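Local coordinates for mitotic checkpoint control protein kinase BUB1 (Drosophila melanogaster, PDB 6JKK) that is the kinase domain of a mitotic checkpoint protein at the kinetochore, and probably binds ATP and transfers its phosphate to other proteins, at residues N8-E13 / F223-H228; R152-Y157 / H257-G262. All blocks are in the same frame, centred on the assembly; numbering follows the deposited sequence.

Interaction 1 of 2, residues N8-E13 / F223-H228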
# COMPACT_ATOMS: atom_id res chain seq x y z
N ASN A 8 -19.56 5.13 7.98
CA ASN A 8 -18.30 5.65 7.47
C ASN A 8 -17.17 5.39 8.46
O ASN A 8 -17.12 6.00 9.52
CB ASN A 8 -18.40 7.15 7.16
CG ASN A 8 -17.05 7.76 6.77
OD1 ASN A 8 -16.09 7.06 6.48
ND2 ASN A 8 -17.00 9.09 6.76
N PRO A 9 -16.24 4.49 8.10
CA PRO A 9 -15.14 4.08 8.97
C PRO A 9 -13.96 5.05 8.93
O PRO A 9 -12.96 4.81 9.60
CB PRO A 9 -14.70 2.75 8.36
CG PRO A 9 -14.99 2.90 6.91
CD PRO A 9 -16.25 3.74 6.83
N PHE A 10 -14.08 6.11 8.14
CA PHE A 10 -13.03 7.13 8.11
C PHE A 10 -13.41 8.34 8.96
O PHE A 10 -12.66 9.31 9.05
CB PHE A 10 -12.77 7.57 6.67
CG PHE A 10 -12.52 6.44 5.71
CD1 PHE A 10 -13.41 6.18 4.68
CD2 PHE A 10 -11.39 5.64 5.85
CE1 PHE A 10 -13.18 5.14 3.79
CE2 PHE A 10 -11.16 4.59 4.97
CZ PHE A 10 -12.05 4.34 3.94
N ASN A 11 -14.58 8.26 9.59
CA ASN A 11 -15.11 9.36 10.40
C ASN A 11 -14.18 9.75 11.55
O ASN A 11 -13.84 8.93 12.40
CB ASN A 11 -16.50 8.99 10.93
CG ASN A 11 -17.17 10.15 11.64
OD1 ASN A 11 -16.91 10.41 12.82
ND2 ASN A 11 -18.06 10.84 10.94
N VAL A 12 -13.79 11.03 11.56
CA VAL A 12 -12.83 11.57 12.53
C VAL A 12 -13.26 11.35 13.98
O VAL A 12 -12.44 10.99 14.84
CB VAL A 12 -12.55 13.07 12.24
CG1 VAL A 12 -12.03 13.78 13.47
CG2 VAL A 12 -11.55 13.21 11.11
N GLU A 13 -14.55 11.54 14.26
CA GLU A 13 -15.06 11.38 15.62
C GLU A 13 -15.16 9.91 16.02
O GLU A 13 -14.96 9.57 17.19
CB GLU A 13 -16.42 12.07 15.78
CG GLU A 13 -16.38 13.57 15.54
CD GLU A 13 -17.65 14.26 15.98
OE1 GLU A 13 -18.65 13.56 16.25
OE2 GLU A 13 -17.65 15.51 16.06
N PHE A 223 -19.51 -1.57 5.46
CA PHE A 223 -19.59 -0.13 5.29
C PHE A 223 -20.25 0.20 3.96
O PHE A 223 -20.29 -0.63 3.05
CB PHE A 223 -18.19 0.49 5.33
CG PHE A 223 -17.28 -0.14 6.34
CD1 PHE A 223 -17.45 0.12 7.70
CD2 PHE A 223 -16.25 -0.97 5.94
CE1 PHE A 223 -16.60 -0.46 8.63
CE2 PHE A 223 -15.40 -1.55 6.86
CZ PHE A 223 -15.58 -1.30 8.21
N ASN A 224 -20.78 1.42 3.83
CA ASN A 224 -21.37 1.85 2.56
C ASN A 224 -21.06 3.30 2.23
O ASN A 224 -21.75 3.93 1.43
CB ASN A 224 -22.88 1.58 2.54
CG ASN A 224 -23.58 2.09 3.79
OD1 ASN A 224 -23.18 3.09 4.37
ND2 ASN A 224 -24.63 1.38 4.21
N TYR A 225 -20.02 3.83 2.88
CA TYR A 225 -19.47 5.14 2.55
C TYR A 225 -19.03 5.14 1.10
O TYR A 225 -18.53 4.13 0.59
CB TYR A 225 -18.28 5.46 3.47
CG TYR A 225 -17.48 6.69 3.08
CD1 TYR A 225 -17.80 7.95 3.59
CD2 TYR A 225 -16.40 6.59 2.22
CE1 TYR A 225 -17.07 9.07 3.24
CE2 TYR A 225 -15.66 7.70 1.86
CZ TYR A 225 -16.00 8.93 2.37
OH TYR A 225 -15.25 10.03 2.01
N VAL A 226 -19.22 6.27 0.43
CA VAL A 226 -18.91 6.37 -0.99
C VAL A 226 -17.93 7.52 -1.25
O VAL A 226 -18.21 8.67 -0.93
CB VAL A 226 -20.20 6.57 -1.83
CG1 VAL A 226 -19.86 6.96 -3.25
CG2 VAL A 226 -21.05 5.30 -1.80
N HIS A 227 -16.76 7.19 -1.81
CA HIS A 227 -15.85 8.22 -2.30
C HIS A 227 -16.62 9.02 -3.33
O HIS A 227 -17.19 8.45 -4.26
CB HIS A 227 -14.61 7.60 -2.97
CG HIS A 227 -13.67 6.92 -2.02
ND1 HIS A 227 -13.07 7.57 -0.97
CD2 HIS A 227 -13.19 5.65 -2.01
CE1 HIS A 227 -12.28 6.72 -0.33
NE2 HIS A 227 -12.33 5.55 -0.94
N HIS A 228 -16.65 10.34 -3.17
CA HIS A 228 -17.32 11.19 -4.15
C HIS A 228 -16.62 11.07 -5.51
O HIS A 228 -17.26 10.86 -6.54
CB HIS A 228 -17.35 12.65 -3.68
CG HIS A 228 -17.76 13.61 -4.75
ND1 HIS A 228 -18.92 13.45 -5.49
CD2 HIS A 228 -17.17 14.73 -5.22
CE1 HIS A 228 -19.02 14.43 -6.37
NE2 HIS A 228 -17.97 15.22 -6.22
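Pro-9 presses its ring onto one face of Phe-223. This is a CH-pi contact, with Pro-9 CG 3.9 Å from the centroid of the Phe-223 ring and 16° off its normal. Pro-9 CB sits nearer the rim, 3.7 Å from Phe-223 CE1. The same Pro-9 CG also lies over the centre of the Phe-10 ring, so the proline fills the space between two phenylalanines. Pro-9 and Phe-223 are buried, and Ile-212 of strand 212-213 packs against both. This is the buried side of the contact.

The side nearer solvent is built on Tyr-225, which is partly exposed, although atoms here come as close or closer. Phe-10 turns an edge to its face, with ring planes at 76° and Phe-10 CE1 3.9 Å from Tyr-225 CD2. The amide of Asn-8 lies over the same face, roughly flat on the ring, with planes 23° apart. CG of Asn-8 is anti to the backbone N, which sets it 3.3 Å from Tyr-225 CD1. Asn-8 OD1 accepts from Phe-10 N at 2.8 Å, with the donor above the carbonyl plane. This Asx turn holds the amide in place above the tyrosine. An alanine in place of Tyr-225 would probably open a gap beside the Phe-10 edge and leave the Asn-8 amide without the ring below it, though still held by Phe-10 N.

Just beyond, Asn-11 N-caps helix 12-21. On the other side, Phe-223 meets the ring of Trp-243, and Tyr-225 O accepts from Trp-243 NE1. Phe-10 also touches Ala-181, in the His-Ala-Asp sequence of the catalytic loop. The arrangement thus joins the N-terminal end of the chain to the activation segment of a protein kinase fold, between the Asp-Phe-Gly motif and helix 246-261.

Interaction 2 of 2, residues R152-Y157 / H257-G262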
# COMPACT_ATOMS: atom_id res chain seq x y z
N ARG A 152 8.74 1.59 -23.57
CA ARG A 152 7.76 0.51 -23.64
C ARG A 152 7.10 0.41 -22.27
O ARG A 152 7.63 0.91 -21.29
CB ARG A 152 8.44 -0.82 -23.96
CG ARG A 152 9.24 -0.85 -25.26
CD ARG A 152 8.35 -0.82 -26.49
NE ARG A 152 9.13 -1.01 -27.71
CZ ARG A 152 9.78 -0.05 -28.34
NH1 ARG A 152 9.74 1.19 -27.86
NH2 ARG A 152 10.47 -0.31 -29.44
N ASN A 153 5.93 -0.23 -22.21
CA ASN A 153 5.31 -0.51 -20.91
C ASN A 153 6.17 -1.50 -20.15
O ASN A 153 6.97 -2.22 -20.75
CB ASN A 153 3.90 -1.07 -21.09
CG ASN A 153 2.84 0.02 -21.21
OD1 ASN A 153 2.92 1.04 -20.53
ND2 ASN A 153 1.85 -0.21 -22.06
N MET A 154 6.00 -1.55 -18.83
CA MET A 154 6.64 -2.60 -18.03
C MET A 154 6.30 -3.96 -18.63
O MET A 154 5.15 -4.19 -19.03
CB MET A 154 6.18 -2.53 -16.58
CG MET A 154 6.91 -3.52 -15.67
SD MET A 154 6.55 -3.28 -13.92
CE MET A 154 6.73 -1.50 -13.81
N ASP A 155 7.30 -4.84 -18.71
CA ASP A 155 7.12 -6.15 -19.31
C ASP A 155 6.03 -6.94 -18.60
O ASP A 155 5.97 -6.95 -17.36
CB ASP A 155 8.43 -6.93 -19.28
CG ASP A 155 8.30 -8.30 -19.91
OD1 ASP A 155 8.60 -8.43 -21.11
OD2 ASP A 155 7.91 -9.24 -19.19
N GLU A 156 5.17 -7.59 -19.38
CA GLU A 156 4.01 -8.30 -18.84
C GLU A 156 4.39 -9.29 -17.75
O GLU A 156 3.71 -9.40 -16.73
CB GLU A 156 3.29 -9.05 -19.97
CG GLU A 156 1.95 -9.64 -19.54
CD GLU A 156 1.44 -10.70 -20.48
OE1 GLU A 156 2.11 -10.97 -21.50
OE2 GLU A 156 0.36 -11.27 -20.20
N TYR A 157 5.49 -10.02 -17.94
CA TYR A 157 5.89 -11.04 -16.98
C TYR A 157 6.48 -10.44 -15.71
O TYR A 157 6.27 -10.97 -14.61
CB TYR A 157 6.80 -12.07 -17.64
CG TYR A 157 6.03 -12.99 -18.56
CD1 TYR A 157 5.70 -12.60 -19.86
CD2 TYR A 157 5.58 -14.22 -18.12
CE1 TYR A 157 4.98 -13.43 -20.69
CE2 TYR A 157 4.85 -15.06 -18.94
CZ TYR A 157 4.55 -14.65 -20.22
OH TYR A 157 3.82 -15.49 -21.03
N HIS A 257 -3.29 -2.51 -13.26
CA HIS A 257 -3.65 -1.81 -14.50
C HIS A 257 -2.61 -0.77 -14.89
O HIS A 257 -2.26 -0.64 -16.08
CB HIS A 257 -5.03 -1.16 -14.35
CG HIS A 257 -5.59 -0.61 -15.62
ND1 HIS A 257 -5.18 0.60 -16.15
CD2 HIS A 257 -6.54 -1.09 -16.46
CE1 HIS A 257 -5.85 0.83 -17.27
NE2 HIS A 257 -6.67 -0.18 -17.48
N VAL A 258 -2.12 -0.01 -13.92
CA VAL A 258 -1.10 1.02 -14.19
C VAL A 258 0.20 0.38 -14.66
O VAL A 258 0.86 0.88 -15.57
CB VAL A 258 -0.85 1.91 -12.95
CG1 VAL A 258 0.25 2.92 -13.23
CG2 VAL A 258 -2.11 2.64 -12.56
N LEU A 259 0.56 -0.75 -14.04
CA LEU A 259 1.79 -1.45 -14.37
C LEU A 259 1.72 -2.02 -15.79
O LEU A 259 2.65 -1.87 -16.58
CB LEU A 259 2.06 -2.58 -13.37
CG LEU A 259 2.25 -2.17 -11.90
CD1 LEU A 259 2.53 -3.39 -11.03
CD2 LEU A 259 3.37 -1.17 -11.78
N LEU A 260 0.60 -2.67 -16.09
CA LEU A 260 0.41 -3.31 -17.40
C LEU A 260 0.31 -2.32 -18.56
O LEU A 260 0.86 -2.55 -19.64
CB LEU A 260 -0.86 -4.17 -17.38
CG LEU A 260 -0.81 -5.62 -16.90
CD1 LEU A 260 -2.20 -6.24 -16.94
CD2 LEU A 260 0.15 -6.43 -17.74
N PHE A 261 -0.40 -1.21 -18.33
CA PHE A 261 -0.82 -0.36 -19.43
C PHE A 261 -0.22 1.05 -19.42
O PHE A 261 -0.31 1.77 -20.41
CB PHE A 261 -2.36 -0.30 -19.49
CG PHE A 261 -3.02 -1.64 -19.67
CD1 PHE A 261 -2.71 -2.43 -20.78
CD2 PHE A 261 -3.94 -2.11 -18.75
CE1 PHE A 261 -3.31 -3.67 -20.96
CE2 PHE A 261 -4.55 -3.35 -18.92
CZ PHE A 261 -4.23 -4.13 -20.03
N GLY A 262 0.39 1.43 -18.30
CA GLY A 262 0.97 2.77 -18.20
C GLY A 262 -0.08 3.85 -18.03
O GLY A 262 0.22 5.04 -18.05
O HOH W 1 3.93 0.20 -18.00
O HOH W 2 2.75 -4.37 -20.02
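Met-154 and Leu-259 lie side by side and point the same way, with Met-154 CE 3.9 Å from Leu-259 CD2. The Met-154 chain is extended to SD and then bends (chi3 -46°), which carries CE to the leucine. Glu-156 adds a second apolar touch through its stem, where CG is 4.1 Å from Leu-260 CD2.

The polar links between the backbones run through two waters. The first accepts from Met-154 N at 2.8 Å and donates to Leu-259 O. The second donates to Met-154 O and, at 2.7 Å, to Leu-260 O. Both polar atoms of the Met-154 backbone are thereby tied to the last turn of helix 246-261. Asn-153 lies against the end of that helix, its CB 3.7 Å from Leu-260 O. Gly-262 ends the helix there with a positive phi.

Asp-155 is the N-cap of helix 156-175; its OD2 accepts from Tyr-157 N at 2.8 Å, and its OD1 bonds Tyr-327 OH. The Glu-156 carboxylate points elsewhere: its OE2 accepts from Gln-287 N and Trp-291 NE1.

The contact lies in the helical C-terminal lobe of the kinase fold. It sets the start of helix 156-175 (alphaE of kinases) beside the end of helix 246-261 (alphaF). Helix 139-150 packs on Met-154 and Leu-259 through Cys-143, while helix 288-299 meets Leu-260 through Trp-291 and Phe-295.

The two contacts are separate, with centres 32 Å apart and nearest atoms about 16 Å apart. Their segments alternate along the chain: 8-13, 152-157, 223-228, 257-262. Helix 246-261 runs from near interaction 1 to interaction 2. It starts shortly after Trp-243 and Thr-244, which touch Phe-223, and it ends within interaction 2. Their make-up differs: interaction 1 rests on aromatic rings, a proline and an amide, interaction 2 on aliphatic side chains and bridging waters. Both lie away from Lys-85, the predicted ATP-binding residue. Interaction 1 ties the N-terminal end to the helical lobe and is the one that touches the catalytic loop; interaction 2 lies among that lobe's helices.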